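Local coordinates for protein-S-isoprenylcysteine O-methyltransferase (Tribolium castaneum, PDB 5V7P) that catalyses the S-adenosyl-L-methionine-dependent methyl esterification of isoprenylated C-terminal cysteine residues of proteins, within the membrane of the endoplasmic reticulum, at residues P150-I155 with I225-L230. Numbering follows the deposited sequence.
Sequences PGLKEI and ILINPL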
loop_
_atom_site.group_PDB
_atom_site.type_symbol
_atom_site.label_atom_id
_atom_site.label_comp_id
_atom_site.label_asym_id
_atom_site.label_seq_id
_atom_site.Cartn_x
_atom_site.Cartn_y
_atom_site.Cartn_z
ATOM N N PRO A 150 -2.636 -8.766 31.254
ATOM C CA PRO A 150 -1.701 -7.627 31.221
ATOM C C PRO A 150 -0.240 -8.041 31.179
ATOM O O PRO A 150 0.581 -7.322 30.596
ATOM C CB PRO A 150 -2.036 -6.859 32.511
ATOM C CG PRO A 150 -2.772 -7.834 33.375
ATOM C CD PRO A 150 -3.509 -8.734 32.440
ATOM N N GLY A 151 0.115 -9.178 31.782
ATOM C CA GLY A 151 1.499 -9.618 31.758
ATOM C C GLY A 151 1.999 -9.921 30.361
ATOM O O GLY A 151 3.199 -9.825 30.091
ATOM N N LEU A 152 1.091 -10.288 29.453
ATOM C CA LEU A 152 1.488 -10.583 28.081
ATOM C C LEU A 152 2.106 -9.361 27.411
ATOM O O LEU A 152 3.131 -9.469 26.729
ATOM C CB LEU A 152 0.279 -11.077 27.285
ATOM C CG LEU A 152 0.498 -11.385 25.800
ATOM C CD1 LEU A 152 1.419 -12.577 25.621
ATOM C CD2 LEU A 152 -0.832 -11.628 25.111
ATOM N N LYS A 153 1.497 -8.190 27.593
ATOM C CA LYS A 153 1.993 -6.966 26.977
ATOM C C LYS A 153 3.106 -6.309 27.780
ATOM O O LYS A 153 3.655 -5.296 27.332
ATOM C CB LYS A 153 0.843 -5.973 26.786
ATOM C CG LYS A 153 -0.408 -6.577 26.159
ATOM C CD LYS A 153 -0.119 -7.238 24.816
ATOM C CE LYS A 153 -1.400 -7.733 24.166
ATOM N NZ LYS A 153 -1.151 -8.425 22.875
ATOM N N GLU A 154 3.448 -6.852 28.946
ATOM C CA GLU A 154 4.549 -6.349 29.754
ATOM C C GLU A 154 5.869 -7.042 29.438
ATOM O O GLU A 154 6.857 -6.820 30.144
ATOM C CB GLU A 154 4.222 -6.505 31.240
ATOM C CG GLU A 154 3.179 -5.518 31.748
ATOM C CD GLU A 154 2.667 -5.866 33.132
ATOM O OE1 GLU A 154 1.474 -6.211 33.256
ATOM O OE2 GLU A 154 3.459 -5.803 34.096
ATOM N N ILE A 155 5.904 -7.871 28.399
ATOM C CA ILE A 155 7.148 -8.545 27.984
ATOM C C ILE A 155 7.800 -7.619 26.964
ATOM O O ILE A 155 7.745 -7.822 25.749
ATOM C CB ILE A 155 6.886 -9.950 27.430
ATOM C CG1 ILE A 155 6.035 -10.763 28.414
ATOM C CG2 ILE A 155 8.208 -10.654 27.155
ATOM C CD1 ILE A 155 5.531 -12.078 27.854
ATOM N N ILE A 225 5.571 -6.152 17.812
ATOM C CA ILE A 225 5.535 -5.028 18.744
ATOM C C ILE A 225 4.370 -5.201 19.705
ATOM O O ILE A 225 4.536 -5.164 20.929
ATOM C CB ILE A 225 5.440 -3.693 17.981
ATOM C CG1 ILE A 225 6.660 -3.515 17.073
ATOM C CG2 ILE A 225 5.316 -2.519 18.957
ATOM C CD1 ILE A 225 6.610 -2.279 16.193
ATOM N N LEU A 226 3.175 -5.426 19.157
ATOM C CA LEU A 226 1.956 -5.562 19.943
ATOM C C LEU A 226 1.894 -6.861 20.737
ATOM O O LEU A 226 1.020 -6.993 21.600
ATOM C CB LEU A 226 0.739 -5.470 19.011
ATOM C CG LEU A 226 -0.119 -4.202 18.961
ATOM C CD1 LEU A 226 0.625 -2.944 19.385
ATOM C CD2 LEU A 226 -0.670 -4.021 17.555
ATOM N N ILE A 227 2.788 -7.812 20.473
ATOM C CA ILE A 227 2.721 -9.130 21.095
ATOM C C ILE A 227 1.300 -9.663 20.942
ATOM O O ILE A 227 0.641 -10.009 21.928
ATOM C CB ILE A 227 3.157 -9.082 22.573
ATOM C CG1 ILE A 227 4.483 -8.317 22.702
ATOM C CG2 ILE A 227 3.293 -10.501 23.131
ATOM C CD1 ILE A 227 5.077 -8.290 24.102
ATOM N N ASN A 228 0.816 -9.713 19.697
ATOM C CA ASN A 228 -0.498 -10.253 19.381
ATOM C C ASN A 228 -0.331 -11.666 18.835
ATOM O O ASN A 228 0.013 -11.831 17.655
ATOM C CB ASN A 228 -1.216 -9.363 18.360
ATOM C CG ASN A 228 -1.858 -8.141 18.992
ATOM O OD1 ASN A 228 -2.141 -8.120 20.188
ATOM N ND2 ASN A 228 -2.101 -7.118 18.183
ATOM N N PRO A 229 -0.565 -12.716 19.631
ATOM C CA PRO A 229 -0.332 -14.079 19.126
ATOM C C PRO A 229 -1.276 -14.499 18.012
ATOM O O PRO A 229 -0.951 -15.438 17.274
ATOM C CB PRO A 229 -0.517 -14.955 20.374
ATOM C CG PRO A 229 -1.359 -14.144 21.292
ATOM C CD PRO A 229 -0.991 -12.715 21.042
ATOM N N LEU A 230 -2.428 -13.850 17.859
ATOM C CA LEU A 230 -3.339 -14.202 16.776
ATOM C C LEU A 230 -3.011 -13.466 15.482
ATOM O O LEU A 230 -3.095 -14.052 14.398
ATOM C CB LEU A 230 -4.786 -13.908 17.184
ATOM C CG LEU A 230 -5.312 -14.627 18.430
ATOM C CD1 LEU A 230 -6.748 -14.204 18.710
ATOM C CD2 LEU A 230 -5.221 -16.141 18.278
#
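The ammonium group of Lys153 donates hydrogen bonds to three oxygens of 225-230. The bond to Ile227 O is short at 2.6 Å from NZ, which approaches this oxygen from above its carbonyl plane, 59° off it. NZ also lies 2.9 Å from Leu226 O and 2.9 Å from Asn228 OD1, nearer those carbonyl planes. Lysine suits the place because its chain, bent at chi2 (-56°) and extended beyond, carries a charge to a buried cluster of acceptors; Glu145 of helix 129-148 adds a salt bridge. An alanine at Lys153 would probably leave these three oxygens and the Glu145 carboxylate without their shared cationic partner. Asn228 can present OD1 to the lysine while its ND2 binds Gln223 OE1.

The acceptors cluster where helix 210-225 ends: Ile227 has positive phi in a Schellman motif, and the chain turns toward helix 231-258 at what is probably the lumenal side of the membrane. The short helix 150-153, held by weak backbone bonds, lies in the linker between helices 129-148 and 156-180.

Apolar contacts flank the polar cluster. Leu152 and Ile227 lie alongside each other, pointing opposite ways, Leu152 CD1 meeting Ile227 CG2 at 3.7 Å. Branched Ile227 also sends CD1 toward the carbonyl oxygens of Leu152 and Ile155, 3.2 Å from Ile155 O. The other Leu152 methyl, CD2, touches Pro229 CD at 4.2 Å, where the ring offers an apolar CH2.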